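Local coordinates for protein peptidoglycan glycosyltransferase (Burkholderia ambifaria, PDB 5UY7) that is a penicillin-binding protein, with a transpeptidase-family domain built on the same fold as the serine beta-lactamases, at residues M226-R231 against Q392-Y397; K273-S278 against T398-D403; L315-V320 against R435-T440; V388-L393 against S480-A485. One frame throughout, in Å; residues are numbered along the deposited sequence. Where two conformers were deposited one is given.

Contact 1: residues M226-R231 against Q392-Y397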
loop_
_atom_site.group_PDB
_atom_site.type_symbol
_atom_site.label_atom_id
_atom_site.label_comp_id
_atom_site.label_asym_id
_atom_site.label_seq_id
_atom_site.Cartn_x
_atom_site.Cartn_y
_atom_site.Cartn_z
ATOM N N MET A 226 -6.685 -9.305 2.085
ATOM C CA MET A 226 -6.496 -10.115 0.897
ATOM C C MET A 226 -5.014 -10.376 0.699
ATOM O O MET A 226 -4.156 -9.615 1.159
ATOM C CB MET A 226 -7.134 -9.498 -0.365
ATOM C CG MET A 226 -6.556 -8.213 -0.883
ATOM S SD MET A 226 -7.505 -7.621 -2.320
ATOM C CE MET A 226 -6.840 -8.583 -3.665
ATOM N N VAL A 227 -4.734 -11.495 0.048
ATOM C CA VAL A 227 -3.376 -11.950 -0.219
ATOM C C VAL A 227 -3.283 -12.238 -1.707
ATOM O O VAL A 227 -4.139 -12.941 -2.259
ATOM C CB VAL A 227 -3.025 -13.203 0.603
ATOM C CG1 VAL A 227 -1.574 -13.633 0.335
ATOM C CG2 VAL A 227 -3.222 -12.949 2.092
ATOM N N VAL A 228 -2.273 -11.669 -2.364
ATOM C CA VAL A 228 -2.092 -11.807 -3.805
ATOM C C VAL A 228 -0.746 -12.470 -4.069
ATOM O O VAL A 228 0.275 -12.065 -3.503
ATOM C CB VAL A 228 -2.154 -10.442 -4.516
ATOM C CG1 VAL A 228 -1.964 -10.634 -6.022
ATOM C CG2 VAL A 228 -3.489 -9.742 -4.229
ATOM N N ASP A 229 -0.741 -13.464 -4.954
ATOM C CA ASP A 229 0.509 -14.046 -5.435
ATOM C C ASP A 229 1.188 -13.087 -6.413
ATOM O O ASP A 229 0.626 -12.759 -7.463
ATOM C CB ASP A 229 0.227 -15.394 -6.101
ATOM C CG ASP A 229 1.483 -16.059 -6.636
ATOM O OD1 ASP A 229 2.389 -16.354 -5.841
ATOM O OD2 ASP A 229 1.566 -16.303 -7.855
ATOM N N VAL A 230 2.407 -12.654 -6.074
ATOM C CA VAL A 230 3.113 -11.653 -6.879
ATOM C C VAL A 230 3.398 -12.169 -8.286
ATOM O O VAL A 230 3.300 -11.422 -9.268
ATOM C CB VAL A 230 4.408 -11.226 -6.157
ATOM C CG1 VAL A 230 5.278 -10.360 -7.052
ATOM C CG2 VAL A 230 4.053 -10.480 -4.885
ATOM N N ARG A 231 3.764 -13.447 -8.410
ATOM C CA ARG A 231 4.227 -13.965 -9.694
ATOM C C ARG A 231 3.099 -14.059 -10.717
ATOM O O ARG A 231 3.342 -13.907 -11.922
ATOM C CB ARG A 231 4.877 -15.340 -9.507
ATOM C CG ARG A 231 5.370 -15.975 -10.808
ATOM C CD ARG A 231 6.097 -17.294 -10.573
ATOM N NE ARG A 231 5.204 -18.337 -10.070
ATOM C CZ ARG A 231 4.454 -19.118 -10.843
ATOM N NH1 ARG A 231 4.481 -18.976 -12.162
ATOM N NH2 ARG A 231 3.675 -20.041 -10.296
ATOM N N GLN A 392 -7.992 -2.186 -4.954
ATOM C CA GLN A 392 -7.151 -1.368 -5.819
ATOM C C GLN A 392 -5.759 -1.172 -5.230
ATOM O O GLN A 392 -4.765 -1.172 -5.965
ATOM C CB GLN A 392 -7.808 -0.014 -6.068
ATOM C CG GLN A 392 -8.923 -0.060 -7.089
ATOM C CD GLN A 392 -9.634 1.275 -7.193
ATOM O OE1 GLN A 392 -9.707 2.014 -6.213
ATOM N NE2 GLN A 392 -10.145 1.596 -8.379
ATOM N N LEU A 393 -5.664 -0.982 -3.913
ATOM C CA LEU A 393 -4.352 -0.797 -3.291
ATOM C C LEU A 393 -3.525 -2.074 -3.346
ATOM O O LEU A 393 -2.316 -2.029 -3.612
ATOM C CB LEU A 393 -4.518 -0.343 -1.840
ATOM C CG LEU A 393 -5.042 1.085 -1.648
ATOM C CD1 LEU A 393 -5.270 1.337 -0.157
ATOM C CD2 LEU A 393 -4.064 2.108 -2.235
ATOM N N ALA A 394 -4.147 -3.220 -3.077
ATOM C CA ALA A 394 -3.418 -4.481 -3.162
ATOM C C ALA A 394 -2.852 -4.674 -4.562
ATOM O O ALA A 394 -1.671 -5.004 -4.726
ATOM C CB ALA A 394 -4.324 -5.650 -2.777
ATOM N N ARG A 395 -3.672 -4.425 -5.589
ATOM C CA ARG A 395 -3.201 -4.556 -6.966
ATOM C C ARG A 395 -2.083 -3.565 -7.261
ATOM O O ARG A 395 -1.061 -3.926 -7.865
ATOM C CB ARG A 395 -4.368 -4.362 -7.936
ATOM C CG ARG A 395 -3.963 -4.359 -9.400
ATOM C CD ARG A 395 -5.177 -4.209 -10.314
ATOM N NE ARG A 395 -5.956 -3.013 -10.000
ATOM C CZ ARG A 395 -7.124 -2.709 -10.558
ATOM N NH1 ARG A 395 -7.662 -3.514 -11.467
ATOM N NH2 ARG A 395 -7.755 -1.600 -10.205
ATOM N N ALA A 396 -2.258 -2.309 -6.840
ATOM C CA ALA A 396 -1.223 -1.304 -7.077
ATOM C C ALA A 396 0.114 -1.718 -6.471
ATOM O O ALA A 396 1.168 -1.524 -7.091
ATOM C CB ALA A 396 -1.672 0.052 -6.524
ATOM N N TYR A 397 0.101 -2.313 -5.269
ATOM C CA TYR A 397 1.372 -2.684 -4.644
ATOM C C TYR A 397 2.062 -3.835 -5.372
ATOM O O TYR A 397 3.274 -4.015 -5.202
ATOM C CB TYR A 397 1.170 -3.005 -3.152
ATOM C CG TYR A 397 1.429 -1.788 -2.276
ATOM C CD1 TYR A 397 0.548 -0.707 -2.277
ATOM C CD2 TYR A 397 2.573 -1.698 -1.486
ATOM C CE1 TYR A 397 0.797 0.432 -1.513
ATOM C CE2 TYR A 397 2.822 -0.570 -0.709
ATOM C CZ TYR A 397 1.926 0.486 -0.725
ATOM O OH TYR A 397 2.195 1.609 0.041
#

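Contact 2: residues K273-S278 against T398-D403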
loop_
_atom_site.group_PDB
_atom_site.type_symbol
_atom_site.label_atom_id
_atom_site.label_comp_id
_atom_site.label_asym_id
_atom_site.label_seq_id
_atom_site.Cartn_x
_atom_site.Cartn_y
_atom_site.Cartn_z
ATOM N N LYS A 273 2.359 7.230 -0.232
ATOM C CA LYS A 273 3.669 7.877 -0.257
ATOM C C LYS A 273 4.689 7.093 -1.078
ATOM O O LYS A 273 5.480 7.732 -1.802
ATOM C CB LYS A 273 4.149 8.120 1.182
ATOM C CG LYS A 273 3.333 9.199 1.880
ATOM C CD LYS A 273 3.537 9.249 3.406
ATOM C CE LYS A 273 2.754 10.419 3.966
ATOM N NZ LYS A 273 2.591 10.403 5.473
ATOM N N PRO A 274 4.719 5.756 -1.055
ATOM C CA PRO A 274 5.674 5.045 -1.917
ATOM C C PRO A 274 5.455 5.282 -3.398
ATOM O O PRO A 274 6.419 5.171 -4.162
ATOM C CB PRO A 274 5.448 3.576 -1.548
ATOM C CG PRO A 274 5.003 3.645 -0.135
ATOM C CD PRO A 274 4.099 4.826 -0.084
ATOM N N PHE A 275 4.228 5.584 -3.834
ATOM C CA PHE A 275 4.010 5.821 -5.260
ATOM C C PHE A 275 4.469 7.211 -5.665
ATOM O O PHE A 275 4.983 7.399 -6.772
ATOM C CB PHE A 275 2.537 5.607 -5.629
ATOM C CG PHE A 275 2.110 4.176 -5.500
ATOM C CD1 PHE A 275 2.576 3.224 -6.392
ATOM C CD2 PHE A 275 1.280 3.773 -4.464
ATOM C CE1 PHE A 275 2.219 1.886 -6.262
ATOM C CE2 PHE A 275 0.917 2.435 -4.329
ATOM C CZ PHE A 275 1.388 1.493 -5.235
ATOM N N THR A 276 4.277 8.198 -4.788
ATOM C CA THR A 276 4.850 9.521 -5.026
ATOM C C THR A 276 6.351 9.418 -5.249
ATOM O O THR A 276 6.896 9.981 -6.209
ATOM C CB THR A 276 4.559 10.430 -3.832
ATOM O OG1 THR A 276 3.140 10.571 -3.680
ATOM C CG2 THR A 276 5.173 11.809 -4.040
ATOM N N VAL A 277 7.025 8.672 -4.368
ATOM C CA VAL A 277 8.467 8.509 -4.456
ATOM C C VAL A 277 8.831 7.665 -5.668
ATOM O O VAL A 277 9.765 8.003 -6.410
ATOM C CB VAL A 277 9.004 7.904 -3.147
ATOM C CG1 VAL A 277 10.421 7.378 -3.338
ATOM C CG2 VAL A 277 8.952 8.943 -2.039
ATOM N N SER A 278 8.095 6.568 -5.910
ATOM C CA SER A 278 8.368 5.739 -7.083
ATOM C C SER A 278 8.373 6.570 -8.360
ATOM O O SER A 278 9.276 6.444 -9.197
ATOM C CB SER A 278 7.334 4.618 -7.205
ATOM O OG SER A 278 7.460 3.665 -6.166
ATOM N N THR A 398 1.337 -4.605 -6.199
ATOM C CA THR A 398 2.035 -5.619 -6.983
ATOM C C THR A 398 2.991 -4.975 -7.970
ATOM O O THR A 398 3.969 -5.608 -8.354
ATOM C CB THR A 398 1.076 -6.569 -7.735
ATOM O OG1 THR A 398 0.366 -5.862 -8.772
ATOM C CG2 THR A 398 0.098 -7.254 -6.755
ATOM N N ALA A 399 2.750 -3.719 -8.368
ATOM C CA ALA A 399 3.683 -3.054 -9.270
ATOM C C ALA A 399 5.030 -2.860 -8.598
ATOM O O ALA A 399 6.074 -2.995 -9.238
ATOM C CB ALA A 399 3.117 -1.711 -9.734
ATOM N N ILE A 400 5.028 -2.559 -7.299
ATOM C CA ILE A 400 6.287 -2.397 -6.587
ATOM C C ILE A 400 6.909 -3.755 -6.313
ATOM O O ILE A 400 8.131 -3.912 -6.361
ATOM C CB ILE A 400 6.044 -1.600 -5.289
ATOM C CG1 ILE A 400 5.653 -0.160 -5.638
ATOM C CG2 ILE A 400 7.279 -1.646 -4.364
ATOM C CD1 ILE A 400 5.162 0.633 -4.427
ATOM N N ALA A 401 6.072 -4.764 -6.050
ATOM C CA ALA A 401 6.581 -6.095 -5.732
ATOM C C ALA A 401 7.180 -6.790 -6.946
ATOM O O ALA A 401 8.214 -7.454 -6.829
ATOM C CB ALA A 401 5.456 -6.960 -5.154
ATOM N N HIS A 402 6.523 -6.683 -8.098
ATOM C CA HIS A 402 6.861 -7.437 -9.313
ATOM C C HIS A 402 7.704 -6.598 -10.266
ATOM O O HIS A 402 7.373 -6.429 -11.439
ATOM C CB HIS A 402 5.575 -7.919 -9.987
ATOM C CG HIS A 402 5.781 -8.926 -11.083
ATOM N ND1 HIS A 402 5.321 -10.222 -10.991
ATOM C CD2 HIS A 402 6.369 -8.825 -12.300
ATOM C CE1 HIS A 402 5.631 -10.878 -12.096
ATOM N NE2 HIS A 402 6.266 -10.054 -12.906
ATOM N N ASP A 403 8.796 -6.029 -9.749
ATOM C CA ASP A 403 9.811 -5.363 -10.565
ATOM C C ASP A 403 9.224 -4.278 -11.468
ATOM O O ASP A 403 9.675 -4.074 -12.599
ATOM C CB ASP A 403 10.591 -6.381 -11.389
ATOM C CG ASP A 403 11.531 -7.206 -10.538
ATOM O OD1 ASP A 403 11.599 -6.944 -9.317
ATOM O OD2 ASP A 403 12.193 -8.111 -11.081
#

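Contact 3: residues L315-V320 against R435-T440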
loop_
_atom_site.group_PDB
_atom_site.type_symbol
_atom_site.label_atom_id
_atom_site.label_comp_id
_atom_site.label_asym_id
_atom_site.label_seq_id
_atom_site.Cartn_x
_atom_site.Cartn_y
_atom_site.Cartn_z
ATOM N N LEU A 315 16.044 14.932 5.362
ATOM C CA LEU A 315 15.885 13.512 5.096
ATOM C C LEU A 315 16.385 13.201 3.694
ATOM O O LEU A 315 16.343 14.052 2.802
ATOM C CB LEU A 315 14.417 13.075 5.205
ATOM C CG LEU A 315 13.734 13.265 6.560
ATOM C CD1 LEU A 315 12.253 12.913 6.470
ATOM C CD2 LEU A 315 14.450 12.417 7.607
ATOM N N THR A 316 16.855 11.976 3.496
ATOM C CA THR A 316 16.952 11.506 2.122
ATOM C C THR A 316 15.558 11.160 1.620
ATOM O O THR A 316 14.599 11.068 2.387
ATOM C CB THR A 316 17.830 10.264 2.012
ATOM O OG1 THR A 316 17.251 9.225 2.818
ATOM C CG2 THR A 316 19.254 10.550 2.482
ATOM N N VAL A 317 15.452 10.941 0.306
ATOM C CA VAL A 317 14.193 10.450 -0.250
ATOM C C VAL A 317 13.793 9.146 0.429
ATOM O O VAL A 317 12.622 8.941 0.764
ATOM C CB VAL A 317 14.322 10.296 -1.777
ATOM C CG1 VAL A 317 13.168 9.449 -2.339
ATOM C CG2 VAL A 317 14.345 11.666 -2.428
ATOM N N GLY A 318 14.761 8.262 0.684
ATOM C CA GLY A 318 14.452 7.057 1.441
ATOM C C GLY A 318 13.940 7.374 2.833
ATOM O O GLY A 318 12.987 6.747 3.316
ATOM N N GLY A 319 14.547 8.372 3.483
ATOM C CA GLY A 319 14.086 8.790 4.799
ATOM C C GLY A 319 12.677 9.348 4.790
ATOM O O GLY A 319 11.953 9.233 5.783
ATOM N N VAL A 320 12.265 9.954 3.674
ATOM C CA VAL A 320 10.895 10.451 3.565
ATOM C C VAL A 320 9.901 9.301 3.672
ATOM O O VAL A 320 8.853 9.430 4.312
ATOM C CB VAL A 320 10.714 11.256 2.261
ATOM C CG1 VAL A 320 9.238 11.488 1.961
ATOM C CG2 VAL A 320 11.448 12.583 2.370
ATOM N N ARG A 435 11.361 -0.951 -2.795
ATOM C CA ARG A 435 11.241 -2.089 -1.882
ATOM C C ARG A 435 12.236 -1.961 -0.736
ATOM O O ARG A 435 11.898 -2.255 0.421
ATOM C CB ARG A 435 11.439 -3.408 -2.630
ATOM C CG ARG A 435 10.247 -3.780 -3.542
ATOM C CD ARG A 435 10.227 -5.267 -3.915
ATOM N NE ARG A 435 11.455 -5.727 -4.550
ATOM C CZ ARG A 435 11.747 -5.573 -5.838
ATOM N NH1 ARG A 435 10.911 -4.942 -6.652
ATOM N NH2 ARG A 435 12.887 -6.054 -6.313
ATOM N N THR A 436 13.465 -1.512 -1.037
ATOM C CA THR A 436 14.448 -1.256 0.015
ATOM C C THR A 436 13.917 -0.225 1.006
ATOM O O THR A 436 14.045 -0.400 2.230
ATOM C CB THR A 436 15.774 -0.806 -0.617
ATOM O OG1 THR A 436 16.297 -1.875 -1.422
ATOM C CG2 THR A 436 16.820 -0.408 0.447
ATOM N N MET A 437 13.291 0.843 0.501
ATOM C CA MET A 437 12.727 1.855 1.391
ATOM C C MET A 437 11.584 1.288 2.224
ATOM O O MET A 437 11.438 1.634 3.402
ATOM C CB MET A 437 12.251 3.057 0.578
ATOM C CG MET A 437 13.379 3.746 -0.176
ATOM S SD MET A 437 12.664 5.028 -1.221
ATOM C CE MET A 437 14.132 5.621 -2.076
ATOM N N LEU A 438 10.762 0.422 1.632
ATOM C CA LEU A 438 9.630 -0.130 2.381
ATOM C C LEU A 438 10.093 -0.983 3.558
ATOM O O LEU A 438 9.396 -1.056 4.575
ATOM C CB LEU A 438 8.733 -0.958 1.461
ATOM C CG LEU A 438 7.897 -0.187 0.436
ATOM C CD1 LEU A 438 7.109 -1.182 -0.405
ATOM C CD2 LEU A 438 6.948 0.827 1.094
ATOM N N GLU A 439 11.248 -1.644 3.439
ATOM C CA GLU A 439 11.777 -2.394 4.578
ATOM C C GLU A 439 12.085 -1.480 5.755
ATOM O O GLU A 439 11.960 -1.900 6.915
ATOM C CB GLU A 439 13.051 -3.147 4.197
ATOM C CG GLU A 439 12.866 -4.274 3.231
ATOM C CD GLU A 439 14.128 -5.130 3.106
ATOM O OE1 GLU A 439 14.563 -5.714 4.119
ATOM O OE2 GLU A 439 14.692 -5.166 1.997
ATOM N N THR A 440 12.529 -0.240 5.489
ATOM C CA THR A 440 12.894 0.637 6.600
ATOM C C THR A 440 11.679 1.056 7.414
ATOM O O THR A 440 11.835 1.476 8.567
ATOM C CB THR A 440 13.648 1.889 6.116
ATOM O OG1 THR A 440 12.754 2.796 5.445
ATOM C CG2 THR A 440 14.813 1.504 5.188
HETATM O O HOH W 1 14.186 4.292 3.565
#

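Contact 4: residues V388-L393 against S480-A485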
loop_
_atom_site.group_PDB
_atom_site.type_symbol
_atom_site.label_atom_id
_atom_site.label_comp_id
_atom_site.label_asym_id
_atom_site.label_seq_id
_atom_site.Cartn_x
_atom_site.Cartn_y
_atom_site.Cartn_z
ATOM N N VAL A 388 -9.927 5.200 -2.986
ATOM C CA VAL A 388 -9.529 3.904 -3.523
ATOM C C VAL A 388 -10.244 2.821 -2.725
ATOM O O VAL A 388 -10.699 3.051 -1.608
ATOM C CB VAL A 388 -8.006 3.675 -3.425
ATOM C CG1 VAL A 388 -7.245 4.812 -4.103
ATOM C CG2 VAL A 388 -7.597 3.550 -1.953
ATOM N N SER A 389 -10.308 1.620 -3.297
ATOM C CA SER A 389 -10.711 0.435 -2.549
ATOM C C SER A 389 -9.464 -0.301 -2.074
ATOM O O SER A 389 -8.367 -0.103 -2.597
ATOM C CB SER A 389 -11.557 -0.512 -3.403
ATOM O OG SER A 389 -10.756 -1.061 -4.443
ATOM N N LEU A 390 -9.648 -1.192 -1.090
ATOM C CA LEU A 390 -8.508 -1.997 -0.651
ATOM C C LEU A 390 -8.019 -2.904 -1.775
ATOM O O LEU A 390 -6.808 -3.117 -1.927
ATOM C CB LEU A 390 -8.868 -2.821 0.585
ATOM C CG LEU A 390 -7.679 -3.547 1.233
ATOM C CD1 LEU A 390 -6.708 -2.543 1.831
ATOM C CD2 LEU A 390 -8.195 -4.507 2.310
ATOM N N PHE A 391 -8.945 -3.429 -2.582
ATOM C CA PHE A 391 -8.557 -4.226 -3.741
ATOM C C PHE A 391 -7.627 -3.438 -4.652
ATOM O O PHE A 391 -6.586 -3.943 -5.089
ATOM C CB PHE A 391 -9.800 -4.677 -4.514
ATOM C CG PHE A 391 -9.504 -5.639 -5.637
ATOM C CD1 PHE A 391 -9.067 -5.181 -6.873
ATOM C CD2 PHE A 391 -9.670 -7.005 -5.456
ATOM C CE1 PHE A 391 -8.790 -6.071 -7.900
ATOM C CE2 PHE A 391 -9.397 -7.895 -6.484
ATOM C CZ PHE A 391 -8.957 -7.427 -7.702
ATOM N N GLN A 392 -7.992 -2.186 -4.954
ATOM C CA GLN A 392 -7.151 -1.368 -5.819
ATOM C C GLN A 392 -5.759 -1.172 -5.230
ATOM O O GLN A 392 -4.765 -1.172 -5.965
ATOM C CB GLN A 392 -7.808 -0.014 -6.068
ATOM C CG GLN A 392 -8.923 -0.060 -7.089
ATOM C CD GLN A 392 -9.634 1.275 -7.193
ATOM O OE1 GLN A 392 -9.707 2.014 -6.213
ATOM N NE2 GLN A 392 -10.145 1.596 -8.379
ATOM N N LEU A 393 -5.664 -0.982 -3.913
ATOM C CA LEU A 393 -4.352 -0.797 -3.291
ATOM C C LEU A 393 -3.525 -2.074 -3.346
ATOM O O LEU A 393 -2.316 -2.029 -3.612
ATOM C CB LEU A 393 -4.518 -0.343 -1.840
ATOM C CG LEU A 393 -5.042 1.085 -1.648
ATOM C CD1 LEU A 393 -5.270 1.337 -0.157
ATOM C CD2 LEU A 393 -4.064 2.108 -2.235
ATOM N N SER A 480 -5.509 0.934 7.761
ATOM C CA SER A 480 -5.142 -0.004 6.709
ATOM C C SER A 480 -3.630 -0.165 6.623
ATOM O O SER A 480 -2.865 0.698 7.053
ATOM C CB SER A 480 -5.695 0.447 5.347
ATOM O OG SER A 480 -7.106 0.630 5.427
ATOM N N PHE A 481 -3.206 -1.305 6.077
ATOM C CA PHE A 481 -1.790 -1.547 5.823
ATOM C C PHE A 481 -1.652 -2.396 4.567
ATOM O O PHE A 481 -2.382 -3.373 4.403
ATOM C CB PHE A 481 -1.131 -2.265 7.012
ATOM C CG PHE A 481 0.371 -2.316 6.932
ATOM C CD1 PHE A 481 1.010 -3.293 6.169
ATOM C CD2 PHE A 481 1.146 -1.397 7.629
ATOM C CE1 PHE A 481 2.394 -3.328 6.087
ATOM C CE2 PHE A 481 2.529 -1.431 7.549
ATOM C CZ PHE A 481 3.152 -2.402 6.784
ATOM N N VAL A 482 -0.711 -2.043 3.685
ATOM C CA VAL A 482 -0.417 -2.880 2.524
ATOM C C VAL A 482 1.085 -3.127 2.465
ATOM O O VAL A 482 1.877 -2.185 2.565
ATOM C CB VAL A 482 -0.913 -2.247 1.210
ATOM C CG1 VAL A 482 -0.748 -3.244 0.069
ATOM C CG2 VAL A 482 -2.382 -1.814 1.343
ATOM N N GLY A 483 1.472 -4.383 2.287
ATOM C CA GLY A 483 2.883 -4.706 2.258
ATOM C C GLY A 483 3.146 -5.964 1.464
ATOM O O GLY A 483 2.256 -6.495 0.803
ATOM N N MET A 484 4.398 -6.428 1.514
ATOM C CA MET A 484 4.807 -7.557 0.678
ATOM C C MET A 484 5.915 -8.316 1.393
ATOM O O MET A 484 6.582 -7.776 2.277
ATOM C CB MET A 484 5.263 -7.066 -0.704
ATOM C CG MET A 484 6.483 -6.116 -0.630
ATOM S SD MET A 484 6.790 -5.175 -2.145
ATOM C CE MET A 484 5.387 -4.040 -2.085
ATOM N N ALA A 485 6.087 -9.590 1.028
ATOM C CA ALA A 485 7.000 -10.468 1.750
ATOM C C ALA A 485 7.375 -11.636 0.853
ATOM O O ALA A 485 6.538 -12.098 0.080
ATOM C CB ALA A 485 6.351 -10.998 3.041
#

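Contact 1: residues M226-R231 against Q392-Y397
Met226 lays the outer part of its side chain against the CB methyl of Ala394. The sulfur makes the closest approach, with Met226 SD 3.8 Å from Ala394 CB. The neighbouring carbons follow its course. Met226 CG is 3.9 Å from that same Ala394 CB. The shape of the chain explains the rest. Met226 CG stands between the backbone N and the carbonyl carbon (chi1 66°), and the bend at chi3 (-81°) keeps Met226 CE within 4.0 Å of the same methyl, Ala394 CB. Three consecutive atoms therefore wrap round one methyl group.

Val228 comes to the same methyl more loosely, through Val228 CG2 at 4.4 Å from Ala394 CB. Met226 and Val228 alternate with Val227 along the strand. Both direct their side chains to the helix, while Val227 faces away. No hydrogen bond crosses the contact, and all three touching residues are buried. The small Ala394 is consistent with the close approach of helix and strand, Val228 CA and Ala394 CA being 7.5 Å apart.

Ala394 also touches Ala495 of strand 492-499, the strand paired with 222-229, and Met226 reaches Val235 and Leu238 of strand 235-241 on the other side. The helix residue thus sits over more than one strand. This is the packing of a buried helix, 390-401, on one face of the antiparallel five-stranded sheet, the alpha/beta core of the penicillin-binding protein and beta-lactamase fold.

Contact 2: residues K273-S278 against T398-D403
Ile400 carries this contact through its terminal methyl, CD1, which meets three residues of helix 273-282. The main interaction is with an aromatic ring. Ile400 CD1 makes an off-centre CH-pi contact with Phe275, 4.2 Å from the ring centroid and 30° off the ring normal. The closest ring atom is Phe275 CE1, 3.7 Å from Ile400 CD1. Ile400 CG1 also lies 4.0 Å from Phe275 CE1. Ile400 CD1 stands anti to CA (chi2 170°), which extends the chain toward the other helix.

Two further contacts are looser. Pro274 CB is 4.1 Å from Ile400 CD1, and Ser278 OG is 4.2 Å from it.

No hydrogen bond crosses the contact. Within 273-278, Ser278 OG donates to Pro274 O at 2.7 Å, tilted 33° from the carbonyl plane. Ser278 N donates to the same oxygen from the opposite face, so two donors grip it. The buried hydroxyl is thereby satisfied beside an apolar methyl.

The Phe275 ring also packs edge-to-face with Tyr397 of helix 390-401. Pro274 also touches Leu438 and Ser278 also touches Val434, both in helix 428-442, while Val277 rests on Val317 of helix 317-323.

Contact 3: residues L315-V320 against R435-T440
Met437 lays its side chain over the backbone of Gly318 near the start of helix 317-323. Three successive atoms, Met437 CG, SD and CE, each lie 3.8 Å from Gly318 CA. The extended chain (chi2 174°, chi3 -177°) brings all three atoms to the same CA. Its tip goes on to Val317, with Met437 CE 4.0 Å from Val317 CG1. The backbones come very near, with Gly318 CA and Met437 CA 5.5 Å apart.

Glu439, two residues on, forms a salt bridge with Arg457.

Thr440 closes the segment at the more open margin of the contact. Thr440 OG1 donates to Met437 O at 2.7 Å, in the carbonyl plane and on a lone pair. It also accepts from a water, 2.8 Å from Thr440 OG1. That water makes a weak second bond, 2.7 Å long, to Gly318 O. One water thus links the two helices beside the methionine, weakly on the Gly318 side.

Across the contact, Thr316 is the N-cap of helix 317-323. Thr316 OG1 accepts from Gly319 N at 2.9 Å. This is close helix-helix packing at a glycine, joining an N-capped helix start to helix 428-442 in the helical part of the penicillin-binding protein fold.

Contact 4: residues V388-L393 against S480-A485
Val482 points its isopropyl group from strand 477-485 at the first turn of helix 390-401, a helix-on-sheet contact of the beta-lactamase-like fold. The helix opens with a capping box between Ser389 and Gln392.

One branch of the valine does most of the touching. Val482 CG2 is 4.1 Å from Leu393 CB, so it meets the root of that leucine and not its branched end. The other branch, Val482 CG1, lies on the side of the helix backbone, its nearest atom there being Leu393 O at 4.2 Å, a loose approach. The first torsion of the valine (chi1 -172°) sets CG1 anti to the backbone N and puts CG2 beside that N.

Leu390, one turn earlier, approaches differently. Its CB is not aimed at the strand, but the outer part of the side chain swings over to it, and Leu390 CD1 ends 4.4 Å from Val482 CG2. The valine is therefore met by the tip of one leucine and the base of the next. All three side chains are buried, and no hydrogen bond crosses between the segments.

Leu390 and Val482 both also touch Ala495 on the adjoining strand 492-499. The Val482 side chain lies near, without touching, the residues of a probable SxxK active-site motif, Ser270 and Lys273.

Both halves of the capping box are nearly straight. Gln392 N donates to Ser389 OG at 3.0 Å (162°), and Ser389 N donates to Gln392 OE1 at 3.0 Å (161°).

Overall arrangement
Helix 390-401 ties three of the contacts together. Contact 1 and contact 4 set it on neighbouring regions of the five-stranded sheet, with centres about 7 Å apart. The centre of contact 2 is about 12 Å from the centres of both, and this contact joins the helix's last turn to helix 273-282. Contact 3 extends the packing to helix 317-323, about 21 Å from contact 1, centre to centre. Arg435 links contacts 2 and 3, since Arg435 NH1 is 3.0 Å from Ile400 O. Lys273, in contact 2, belongs to the probable SxxK motif. Its NZ bonds to Ser270 and Asn326, consistent with an active site between sheet and helices.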